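Local coordinates for protein exotoxin 3 (Staphylococcus aureus, PDB 2Z8L) that binds sialylated glycans such as sialyl Lewis X, as a superantigen-like toxin built from an OB-fold and a beta-grasp domain, at residues G97-N102 and K136-L141; S140-D145 and H189-V194. One frame throughout, in Å; residues are numbered along the deposited sequence.

Contact 1 of 2, residues G97-N102 and K136-L141; sequences GVTKKN and KEEVSL. Unlike the reference sequence in segment 136-141: Val-139 (reference Ile). With PO4 (phosphate ion), chain C.
This contact belongs to the interface between the OB-fold and beta-grasp domains, where Thr-99 and Lys-100 at the end of strand 92-100 face Lys-136 and Glu-138 around the short strand 138-140. Strands 98-100 and 138-140 run antiparallel at 176°, their axes 6.5 Å apart, and every direct hydrogen bond between the segments uses a side chain. Bends at chi3 and chi4, both near 50°, bring Lys-136 NZ to 2.8 Å from Thr-99 OG1; the same ammonium forms a salt bridge with Asp-78 of strand 77-81. Glu-138 also reaches toward strand 98-100, CG anti to its backbone N. Its OE2 takes Lys-100 N at 3.1 Å, nearly straight at 170°, with the donor above the carboxylate plane, and Lys-100 CG comes within 3.5 Å of Glu-138 OE2 as the side chains cross at a slant. At the far end Asn-102 OD1 accepts Glu-137 N at 2.9 Å, and Glu-137 turns its carboxylate to Gln-103 N, Gly-104 N and Tyr-106 OH. One water bridges the segments, donating to Lys-100 O and Asn-102 OD1 and accepting from Lys-136 NZ and Glu-138 N. A phosphate ion, probably from the crystallisation liquor, receives Asn-102 N on O4 at 2.8 Å.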
loop_
_atom_site.group_PDB
_atom_site.type_symbol
_atom_site.label_atom_id
_atom_site.label_comp_id
_atom_site.label_asym_id
_atom_site.label_seq_id
_atom_site.Cartn_x
_atom_site.Cartn_y
_atom_site.Cartn_z
ATOM N N GLY A 97 0.638 -6.886 0.262
ATOM C CA GLY A 97 0.533 -6.193 -1.020
ATOM C C GLY A 97 0.125 -7.037 -2.204
ATOM O O GLY A 97 0.334 -6.612 -3.345
ATOM N N VAL A 98 -0.467 -8.216 -1.990
ATOM C CA VAL A 98 -0.906 -9.136 -3.063
ATOM C C VAL A 98 -2.377 -8.862 -3.414
ATOM O O VAL A 98 -3.246 -8.799 -2.527
ATOM C CB VAL A 98 -0.708 -10.613 -2.666
ATOM C CG1 VAL A 98 -1.173 -11.516 -3.784
ATOM C CG2 VAL A 98 0.773 -10.866 -2.260
ATOM N N THR A 99 -2.655 -8.709 -4.696
ATOM C CA THR A 99 -4.033 -8.535 -5.154
ATOM C C THR A 99 -4.232 -9.384 -6.412
ATOM O O THR A 99 -3.254 -9.873 -7.032
ATOM C CB THR A 99 -4.300 -7.083 -5.477
ATOM O OG1 THR A 99 -3.409 -6.644 -6.500
ATOM C CG2 THR A 99 -4.164 -6.205 -4.224
ATOM N N LYS A 100 -5.480 -9.628 -6.751
ATOM C CA LYS A 100 -5.789 -10.247 -8.059
ATOM C C LYS A 100 -5.607 -9.211 -9.147
ATOM O O LYS A 100 -5.917 -8.039 -8.932
ATOM C CB LYS A 100 -7.233 -10.683 -8.037
ATOM C CG LYS A 100 -7.534 -11.592 -6.837
ATOM C CD LYS A 100 -8.907 -12.221 -6.896
ATOM C CE LYS A 100 -8.924 -13.493 -6.062
ATOM N NZ LYS A 100 -8.400 -13.274 -4.655
ATOM N N LYS A 101 -5.102 -9.630 -10.303
ATOM C CA LYS A 101 -4.961 -8.719 -11.412
ATOM C C LYS A 101 -6.367 -8.302 -11.898
ATOM O O LYS A 101 -7.400 -8.946 -11.613
ATOM C CB LYS A 101 -4.131 -9.331 -12.538
ATOM C CG LYS A 101 -4.869 -10.427 -13.242
ATOM C CD LYS A 101 -3.998 -11.045 -14.307
ATOM C CE LYS A 101 -4.810 -12.014 -15.057
ATOM N NZ LYS A 101 -3.935 -12.887 -15.872
ATOM N N ASN A 102 -6.404 -7.207 -12.636
ATOM C CA ASN A 102 -7.675 -6.743 -13.175
ATOM C C ASN A 102 -8.335 -7.775 -14.096
ATOM O O ASN A 102 -7.677 -8.391 -14.914
ATOM C CB ASN A 102 -7.456 -5.464 -13.982
ATOM C CG ASN A 102 -7.203 -4.246 -13.118
ATOM O OD1 ASN A 102 -7.482 -4.241 -11.925
ATOM N ND2 ASN A 102 -6.770 -3.174 -13.764
ATOM N N LYS A 136 -6.579 0.081 -10.399
ATOM C CA LYS A 136 -6.816 -1.297 -10.056
ATOM C C LYS A 136 -8.182 -1.545 -9.458
ATOM O O LYS A 136 -8.608 -0.816 -8.597
ATOM C CB LYS A 136 -5.680 -1.825 -9.122
ATOM C CG LYS A 136 -4.405 -2.071 -9.934
ATOM C CD LYS A 136 -3.194 -2.490 -9.097
ATOM C CE LYS A 136 -3.502 -3.623 -8.063
ATOM N NZ LYS A 136 -4.106 -4.946 -8.553
ATOM N N GLU A 137 -8.784 -2.666 -9.847
ATOM C CA GLU A 137 -10.031 -3.114 -9.276
ATOM C C GLU A 137 -9.872 -3.500 -7.839
ATOM O O GLU A 137 -10.780 -3.266 -7.061
ATOM C CB GLU A 137 -10.576 -4.326 -10.043
ATOM C CG GLU A 137 -10.953 -4.004 -11.446
ATOM C CD GLU A 137 -11.049 -5.247 -12.346
ATOM O OE1 GLU A 137 -10.903 -6.392 -11.834
ATOM O OE2 GLU A 137 -11.202 -5.038 -13.545
ATOM N N GLU A 138 -8.773 -4.159 -7.519
ATOM C CA GLU A 138 -8.461 -4.608 -6.133
ATOM C C GLU A 138 -7.171 -3.903 -5.755
ATOM O O GLU A 138 -6.173 -4.056 -6.423
ATOM C CB GLU A 138 -8.253 -6.124 -6.125
ATOM C CG GLU A 138 -8.561 -6.737 -4.823
ATOM C CD GLU A 138 -8.580 -8.246 -4.922
ATOM O OE1 GLU A 138 -9.619 -8.790 -5.448
ATOM O OE2 GLU A 138 -7.532 -8.876 -4.552
ATOM N N VAL A 139 -7.207 -3.115 -4.694
ATOM C CA VAL A 139 -6.077 -2.346 -4.290
ATOM C C VAL A 139 -5.736 -2.692 -2.807
ATOM O O VAL A 139 -6.622 -2.747 -1.946
ATOM C CB VAL A 139 -6.295 -0.825 -4.396
ATOM C CG1 VAL A 139 -4.888 -0.179 -4.218
ATOM C CG2 VAL A 139 -6.977 -0.361 -5.700
ATOM N N SER A 140 -4.437 -2.924 -2.533
ATOM C CA SER A 140 -4.034 -3.209 -1.137
ATOM C C SER A 140 -3.962 -1.901 -0.336
ATOM O O SER A 140 -3.538 -0.846 -0.877
ATOM C CB SER A 140 -2.670 -3.947 -1.073
ATOM O OG SER A 140 -1.582 -3.159 -1.467
ATOM N N LEU A 141 -4.356 -1.965 0.956
ATOM C CA LEU A 141 -4.065 -0.849 1.862
ATOM C C LEU A 141 -2.586 -0.530 1.853
ATOM O O LEU A 141 -2.231 0.660 1.973
ATOM C CB LEU A 141 -4.517 -1.137 3.298
ATOM C CG LEU A 141 -5.995 -1.335 3.465
ATOM C CD1 LEU A 141 -6.309 -1.402 4.993
ATOM C CD2 LEU A 141 -6.817 -0.233 2.790
HETATM P P PO4 C . -3.130 -5.603 -14.051
HETATM O O1 PO4 C . -1.947 -6.573 -13.880
HETATM O O2 PO4 C . -3.877 -5.997 -15.318
HETATM O O3 PO4 C . -2.626 -4.182 -14.214
HETATM O O4 PO4 C . -4.087 -5.667 -12.883
HETATM O O HOH W 1 -6.840 -5.462 -9.561
HETATM O O HOH W 2 -9.550 -7.823 -9.850
#

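Contact 2 of 2, residues S140-D145 and H189-V194; sequences SLKELD and HRMSDV. Unlike the reference sequence in segment 189-194: His-189 (reference Asn). With SIA (N-acetyl-alpha-neuraminic acid), chain B; NAG (2-acetamido-2-deoxy-beta-D-glucopyranose), chain D; GAL (beta-D-galactopyranose), chain E.
Arg-190, Asp-193 and Leu-141 line one side of the sialic acid pocket, where the loop before strand 194-196 meets the first turn of helix 141-155 in the beta-grasp domain. The guanidinium of Arg-190 holds the glycerol tail of the sugar by two N-H groups: NE meets O9 of the N-acetylneuraminic acid at 2.9 Å, in the guanidinium plane and at 170°, and NH2 meets its O8 at 2.8 Å along a more bent path. That O9 hydroxyl in turn donates to Asp-193 OD2 at 2.6 Å, so one sugar oxygen links the two side chains. Galactose C5 lies over one guanidinium face, toward its rim, and a bend at chi3 (72°) turns the group to the glycan. In the second shell, Thr-179 O and Gln-187 OE1 take NH2 and NH1, bonds that would limit rotation of the guanidinium. Leu-141 sets CD1 against Asp-193 CB at 3.8 Å, next to the sugar O9. Behind these groups a type I turn from Arg-190 to Asp-193 brings both pocket residues to the same sugar tail. The turn is tied to the helix start by Leu-141 N, which donates to Asp-193 O at 2.9 Å, while the N-cap Ser-140 OG accepts Glu-143 N. Ser-140 also faces Val-194 as an antiparallel non-hydrogen-bonded pair. Farther in, Lys-142, extended as far as CE and then bent at chi4 (67°), runs past Met-191 CG and delivers its ammonium to Tyr-95 O of the OB-fold strand, with NZ passing 3.4 Å from Met-191 SD.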
loop_
_atom_site.group_PDB
_atom_site.type_symbol
_atom_site.label_atom_id
_atom_site.label_comp_id
_atom_site.label_asym_id
_atom_site.label_seq_id
_atom_site.Cartn_x
_atom_site.Cartn_y
_atom_site.Cartn_z
ATOM N N SER A 140 -4.437 -2.924 -2.533
ATOM C CA SER A 140 -4.034 -3.209 -1.137
ATOM C C SER A 140 -3.962 -1.901 -0.336
ATOM O O SER A 140 -3.538 -0.846 -0.877
ATOM C CB SER A 140 -2.670 -3.947 -1.073
ATOM O OG SER A 140 -1.582 -3.159 -1.467
ATOM N N LEU A 141 -4.356 -1.965 0.956
ATOM C CA LEU A 141 -4.065 -0.849 1.862
ATOM C C LEU A 141 -2.586 -0.530 1.853
ATOM O O LEU A 141 -2.231 0.660 1.973
ATOM C CB LEU A 141 -4.517 -1.137 3.298
ATOM C CG LEU A 141 -5.995 -1.335 3.465
ATOM C CD1 LEU A 141 -6.309 -1.402 4.993
ATOM C CD2 LEU A 141 -6.817 -0.233 2.790
ATOM N N LYS A 142 -1.719 -1.556 1.715
ATOM C CA LYS A 142 -0.272 -1.303 1.663
ATOM C C LYS A 142 0.113 -0.288 0.565
ATOM O O LYS A 142 0.851 0.680 0.818
ATOM C CB LYS A 142 0.445 -2.584 1.385
ATOM C CG LYS A 142 1.959 -2.473 1.339
ATOM C CD LYS A 142 2.620 -3.745 0.805
ATOM C CE LYS A 142 4.147 -3.742 0.777
ATOM N NZ LYS A 142 4.630 -3.730 2.188
ATOM N N GLU A 143 -0.357 -0.534 -0.638
ATOM C CA GLU A 143 -0.084 0.341 -1.770
ATOM C C GLU A 143 -0.648 1.726 -1.598
ATOM O O GLU A 143 0.047 2.686 -1.833
ATOM C CB GLU A 143 -0.572 -0.308 -3.070
ATOM C CG GLU A 143 -0.104 0.478 -4.279
ATOM C CD GLU A 143 -0.356 -0.195 -5.611
ATOM O OE1 GLU A 143 -0.788 -1.384 -5.706
ATOM O OE2 GLU A 143 -0.098 0.538 -6.624
ATOM N N LEU A 144 -1.896 1.817 -1.170
ATOM C CA LEU A 144 -2.463 3.149 -0.976
ATOM C C LEU A 144 -1.695 3.925 0.084
ATOM O O LEU A 144 -1.314 5.098 -0.128
ATOM C CB LEU A 144 -3.912 2.980 -0.547
ATOM C CG LEU A 144 -4.929 2.814 -1.623
ATOM C CD1 LEU A 144 -6.239 2.467 -0.934
ATOM C CD2 LEU A 144 -4.970 4.243 -2.299
ATOM N N ASP A 145 -1.453 3.300 1.235
ATOM C CA ASP A 145 -0.689 3.938 2.340
ATOM C C ASP A 145 0.642 4.439 1.807
ATOM O O ASP A 145 0.996 5.608 1.979
ATOM C CB ASP A 145 -0.528 2.918 3.505
ATOM C CG ASP A 145 0.443 3.362 4.611
ATOM O OD1 ASP A 145 0.048 4.271 5.352
ATOM O OD2 ASP A 145 1.571 2.809 4.722
ATOM N N HIS A 189 0.407 -6.480 10.061
ATOM C CA HIS A 189 -0.777 -7.327 9.960
ATOM C C HIS A 189 -1.904 -6.761 9.123
ATOM O O HIS A 189 -2.895 -7.505 8.896
ATOM C CB HIS A 189 -1.261 -7.705 11.346
ATOM C CG HIS A 189 -0.460 -8.813 11.948
ATOM N ND1 HIS A 189 -0.931 -10.100 12.062
ATOM C CD2 HIS A 189 0.820 -8.838 12.386
ATOM C CE1 HIS A 189 0.019 -10.863 12.572
ATOM N NE2 HIS A 189 1.093 -10.122 12.779
ATOM N N ARG A 190 -1.807 -5.465 8.739
ATOM C CA ARG A 190 -2.766 -4.835 7.847
ATOM C C ARG A 190 -2.270 -4.836 6.397
ATOM O O ARG A 190 -2.985 -4.401 5.503
ATOM C CB ARG A 190 -3.055 -3.394 8.239
ATOM C CG ARG A 190 -3.708 -3.357 9.572
ATOM C CD ARG A 190 -3.847 -1.941 10.095
ATOM N NE ARG A 190 -4.869 -1.174 9.378
ATOM C CZ ARG A 190 -4.930 0.176 9.289
ATOM N NH1 ARG A 190 -4.011 0.935 9.818
ATOM N NH2 ARG A 190 -5.921 0.727 8.637
ATOM N N MET A 191 -1.064 -5.361 6.165
ATOM C CA MET A 191 -0.485 -5.112 4.839
ATOM C C MET A 191 -0.986 -6.045 3.762
ATOM O O MET A 191 -0.678 -5.840 2.580
ATOM C CB MET A 191 1.012 -5.125 4.896
ATOM C CG MET A 191 1.491 -3.710 5.038
ATOM S SD MET A 191 3.153 -3.699 5.269
ATOM C CE MET A 191 3.474 -2.077 5.974
ATOM N N SER A 192 -1.812 -7.005 4.130
ATOM C CA SER A 192 -2.533 -7.849 3.184
ATOM C C SER A 192 -3.989 -7.435 2.889
ATOM O O SER A 192 -4.637 -7.991 2.010
ATOM C CB SER A 192 -2.485 -9.312 3.623
ATOM O OG SER A 192 -1.173 -9.866 3.440
ATOM N N ASP A 193 -4.507 -6.470 3.647
ATOM C CA ASP A 193 -5.908 -6.079 3.482
ATOM C C ASP A 193 -6.131 -5.405 2.116
ATOM O O ASP A 193 -5.255 -4.665 1.686
ATOM C CB ASP A 193 -6.285 -5.150 4.601
ATOM C CG ASP A 193 -6.258 -5.862 6.014
ATOM O OD1 ASP A 193 -6.246 -7.128 6.134
ATOM O OD2 ASP A 193 -6.219 -5.122 7.031
ATOM N N VAL A 194 -7.232 -5.725 1.459
ATOM C CA VAL A 194 -7.512 -5.235 0.100
ATOM C C VAL A 194 -8.891 -4.605 0.057
ATOM O O VAL A 194 -9.799 -5.029 0.804
ATOM C CB VAL A 194 -7.399 -6.400 -0.894
ATOM C CG1 VAL A 194 -7.826 -6.022 -2.259
ATOM C CG2 VAL A 194 -5.967 -6.937 -0.929
HETATM C C1 SIA B . -9.952 2.168 10.674
HETATM C C2 SIA B . -10.560 0.999 11.456
HETATM C C3 SIA B . -12.056 1.192 11.706
HETATM C C4 SIA B . -12.858 1.036 10.418
HETATM C C5 SIA B . -12.557 -0.294 9.706
HETATM C C6 SIA B . -11.037 -0.387 9.518
HETATM C C7 SIA B . -10.517 -1.667 8.875
HETATM C C8 SIA B . -8.985 -1.743 8.956
HETATM C C9 SIA B . -8.349 -2.810 8.098
HETATM C C10 SIA B . -14.021 -1.227 7.960
HETATM C C11 SIA B . -14.597 -1.031 6.582
HETATM N N5 SIA B . -13.222 -0.267 8.398
HETATM O O1A SIA B . -9.030 1.855 9.889
HETATM O O1B SIA B . -10.322 3.357 10.854
HETATM O O4 SIA B . -14.288 1.198 10.699
HETATM O O6 SIA B . -10.429 -0.271 10.811
HETATM O O7 SIA B . -11.013 -2.802 9.587
HETATM O O8 SIA B . -8.509 -0.434 8.591
HETATM O O9 SIA B . -6.930 -2.912 8.277
HETATM O O10 SIA B . -14.227 -2.220 8.654
HETATM C C1 NAG D . -3.855 -5.161 14.484
HETATM C C2 NAG D . -3.314 -3.839 15.078
HETATM C C3 NAG D . -4.417 -2.818 15.338
HETATM C C4 NAG D . -5.314 -2.666 14.111
HETATM C C5 NAG D . -5.752 -4.070 13.676
HETATM C C6 NAG D . -6.711 -4.183 12.498
HETATM C C7 NAG D . -1.241 -4.027 16.385
HETATM C C8 NAG D . -0.695 -4.270 17.778
HETATM N N2 NAG D . -2.568 -4.050 16.298
HETATM O O1 NAG D . -2.783 -6.042 14.167
HETATM O O3 NAG D . -3.866 -1.557 15.757
HETATM O O4 NAG D . -6.413 -1.856 14.530
HETATM O O5 NAG D . -4.601 -4.828 13.308
HETATM O O6 NAG D . -6.290 -3.410 11.414
HETATM O O7 NAG D . -0.479 -3.807 15.437
HETATM C C1 GAL E . -6.727 -0.780 13.611
HETATM C C2 GAL E . -8.203 -0.466 13.787
HETATM C C3 GAL E . -8.551 0.601 12.752
HETATM C C4 GAL E . -7.654 1.826 12.953
HETATM C C5 GAL E . -6.171 1.444 12.894
HETATM C C6 GAL E . -5.247 2.616 13.146
HETATM O O2 GAL E . -8.924 -1.670 13.522
HETATM O O3 GAL E . -9.942 0.949 12.763
HETATM O O4 GAL E . -7.943 2.380 14.215
HETATM O O5 GAL E . -5.922 0.384 13.841
HETATM O O6 GAL E . -3.873 2.263 13.181
#

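The two contacts share Ser-140 and Leu-141, where strand 138-140 passes directly into helix 141-155, and their centres lie 9 Å apart. Contact 1 joins the two domains and is only partly buried: its chemistry is mostly polar, carried by lysine, glutamate and asparagine side chains, with waters and charged groups between the segments. Contact 2 stays within the beta-grasp domain and is buried, combining one backbone bond and aliphatic packing with a polar edge that grips the glycan. They touch directly as well. Gly-97 N and Met-191 O, 2.9 Å apart, form a probable hydrogen bond from the OB-fold strand to the sugar-binding turn, and Val-194 CG2 packs 3.7 Å from Val-98 O.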